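PDB 3L0A: putative exonuclease from Eubacterium rectale, which is of unconfirmed function, binds a zinc ion, and may act as a hydrolase, perhaps a nuclease, of the PDDEXK clan. Local coordinates for residues G68-D71 with Q72-D76. Sequence-based numbering, arbitrary orientation.
Sequences GSLD and QFKKD
The first turns of the short surface helix 70-76 are closed by i to i+4 bonds, starting at the N-cap residue Ser69, whose carbonyl O accepts Phe73 N at 3.1 Å. Lys74 N reaches Leu70 O at 3.0 Å, and Lys75 N reaches Asp71 O at 3.2 Å. Ser69 OG makes no capping bond; it turns back to the preceding helix 54-67, bonding to Ser64 OG and Glu67 OE1. On the outer face, Asp71 and Lys75 form an i, i+4 salt bridge: Lys75 NZ lies 2.8 Å from Asp71 OD2 and meets it nearly along its C-O axis. With CG anti to the backbone N (chi1 -169°), the carboxylate of Asp71 swings towards the next turn, and the extended chain of Lys75 passes Asp71 O before its ammonium reaches OD2. Both residues are exposed. One residue further on, the spacing repeats: Gln72 NE2 donates to Asp76 OD1 at 3.0 Å, the acceptor lying in the amide plane of Gln72, while Gln72 NE2 stands above the carboxylate plane of Asp76, 48° out of it. The bend of Gln72 at chi2 (58°) turns its amide towards Asp76. The aliphatic part of Lys74 lies over Leu70 O, CG 3.5 Å from it, and CE comes within 4.4 Å of Leu70 CG; both side chains touch Tyr61, while the Phe73 side chain lies on Ser60 and Ser64. Gly68, with positive phi, ends helix 54-67 in a Schellman motif. The whole is a tight helix-to-helix turn, a Schellman motif followed directly by an N-cap position without a side-chain cap, leading into a short surface helix whose exposed side carries i, i+4 polar pairs.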
ATOM      1  N   GLY A  68     -22.382  26.499  -9.359  1.00 24.60           N
ATOM      2  CA  GLY A  68     -22.099  27.941  -9.221  1.00 24.35           C
ATOM      3  C   GLY A  68     -22.238  28.388  -7.776  1.00 24.70           C
ATOM      4  O   GLY A  68     -22.700  29.493  -7.486  1.00 24.75           O
ATOM      5  N   SER A  69     -21.840  27.501  -6.880  1.00 24.12           N
ATOM      6  CA  SER A  69     -21.915  27.729  -5.450  1.00 24.76           C
ATOM      7  C   SER A  69     -20.527  27.516  -4.822  1.00 24.63           C
ATOM      8  O   SER A  69     -20.433  27.143  -3.660  1.00 24.72           O
ATOM      9  CB  SER A  69     -22.910  26.724  -4.810  1.00 24.72           C
ATOM     10  OG  SER A  69     -22.433  25.364  -4.892  1.00 23.52           O
ATOM     11  N   LEU A  70     -19.466  27.728  -5.606  1.00 24.81           N
ATOM     12  CA  LEU A  70     -18.104  27.442  -5.175  1.00 24.24           C
ATOM     13  C   LEU A  70     -17.619  28.437  -4.132  1.00 24.90           C
ATOM     14  O   LEU A  70     -16.897  28.049  -3.204  1.00 23.90           O
ATOM     15  CB  LEU A  70     -17.153  27.456  -6.372  1.00 23.83           C
ATOM     16  CG  LEU A  70     -15.724  26.928  -6.197  1.00 22.62           C
ATOM     17  CD1 LEU A  70     -15.668  25.575  -5.483  1.00 18.52           C
ATOM     18  CD2 LEU A  70     -15.097  26.817  -7.569  1.00 21.53           C
ATOM     19  N   ASP A  71     -17.995  29.711  -4.275  1.00 25.66           N
ATOM     20  CA  ASP A  71     -17.539  30.745  -3.321  1.00 26.70           C
ATOM     21  C   ASP A  71     -17.967  30.365  -1.921  1.00 27.18           C
ATOM     22  O   ASP A  71     -17.188  30.492  -0.970  1.00 27.18           O
ATOM     23  CB  ASP A  71     -18.102  32.137  -3.652  1.00 27.47           C
ATOM     24  CG  ASP A  71     -17.433  33.248  -2.837  1.00 28.67           C
ATOM     25  OD1 ASP A  71     -16.249  33.545  -3.088  1.00 32.15           O
ATOM     26  OD2 ASP A  71     -18.074  33.827  -1.932  1.00 31.99           O
ATOM     27  N   GLN A  72     -19.220  29.926  -1.805  1.00 27.85           N
ATOM     28  CA  GLN A  72     -19.795  29.591  -0.524  1.00 27.94           C
ATOM     29  C   GLN A  72     -19.284  28.269  -0.047  1.00 27.31           C
ATOM     30  O   GLN A  72     -19.103  28.102   1.147  1.00 28.09           O
ATOM     31  CB  GLN A  72     -21.328  29.579  -0.553  1.00 28.46           C
ATOM     32  CG  GLN A  72     -21.966  29.576   0.869  1.00 30.04           C
ATOM     33  CD  GLN A  72     -21.544  30.787   1.754  1.00 31.64           C
ATOM     34  OE1 GLN A  72     -21.664  31.965   1.349  1.00 31.41           O
ATOM     35  NE2 GLN A  72     -21.027  30.487   2.963  1.00 30.67           N
ATOM     36  N   PHE A  73     -19.019  27.329  -0.947  1.00 26.63           N
ATOM     37  CA  PHE A  73     -18.376  26.088  -0.499  1.00 26.06           C
ATOM     38  C   PHE A  73     -17.029  26.357   0.202  1.00 25.98           C
ATOM     39  O   PHE A  73     -16.702  25.775   1.269  1.00 25.33           O
ATOM     40  CB  PHE A  73     -18.134  25.152  -1.658  1.00 26.14           C
ATOM     41  CG  PHE A  73     -17.580  23.836  -1.238  1.00 25.82           C
ATOM     42  CD1 PHE A  73     -18.406  22.863  -0.734  1.00 27.44           C
ATOM     43  CD2 PHE A  73     -16.240  23.572  -1.336  1.00 27.10           C
ATOM     44  CE1 PHE A  73     -17.901  21.648  -0.324  1.00 28.12           C
ATOM     45  CE2 PHE A  73     -15.724  22.349  -0.948  1.00 28.22           C
ATOM     46  CZ  PHE A  73     -16.562  21.384  -0.433  1.00 29.03           C
ATOM     47  N   LYS A  74     -16.241  27.231  -0.411  1.00 25.32           N
ATOM     48  CA  LYS A  74     -14.934  27.536   0.110  1.00 25.42           C
ATOM     49  C   LYS A  74     -15.039  28.215   1.473  1.00 25.83           C
ATOM     50  O   LYS A  74     -14.269  27.927   2.378  1.00 25.80           O
ATOM     51  CB  LYS A  74     -14.204  28.418  -0.876  1.00 24.62           C
ATOM     52  CG  LYS A  74     -13.653  27.630  -2.039  1.00 24.08           C
ATOM     53  CD  LYS A  74     -13.108  28.549  -3.087  1.00 22.84           C
ATOM     54  CE  LYS A  74     -12.092  27.866  -3.975  1.00 22.06           C
ATOM     55  NZ  LYS A  74     -11.770  28.735  -5.161  1.00 20.04           N
ATOM     56  N   LYS A  75     -16.004  29.116   1.605  1.00 26.38           N
ATOM     57  CA  LYS A  75     -16.268  29.771   2.873  1.00 26.85           C
ATOM     58  C   LYS A  75     -16.646  28.761   3.962  1.00 26.76           C
ATOM     59  O   LYS A  75     -16.146  28.852   5.091  1.00 27.65           O
ATOM     60  CB  LYS A  75     -17.348  30.859   2.710  1.00 27.05           C
ATOM     61  CG  LYS A  75     -16.784  32.220   2.286  1.00 28.61           C
ATOM     62  CD  LYS A  75     -17.837  33.091   1.584  1.00 30.29           C
ATOM     63  CE  LYS A  75     -17.409  34.558   1.387  1.00 31.31           C
ATOM     64  NZ  LYS A  75     -18.307  35.294   0.399  1.00 28.53           N
ATOM     65  N   ASP A  76     -17.471  27.774   3.625  1.00 26.44           N
ATOM     66  CA  ASP A  76     -17.967  26.833   4.640  1.00 26.22           C
ATOM     67  C   ASP A  76     -16.974  25.740   5.004  1.00 25.73           C
ATOM     68  O   ASP A  76     -17.217  25.022   5.974  1.00 25.30           O
ATOM     69  CB  ASP A  76     -19.248  26.123   4.180  1.00 26.31           C
ATOM     70  CG  ASP A  76     -20.435  27.046   4.037  1.00 27.86           C
ATOM     71  OD1 ASP A  76     -20.520  28.086   4.734  1.00 27.77           O
ATOM     72  OD2 ASP A  76     -21.305  26.713   3.200  1.00 29.24           O
TER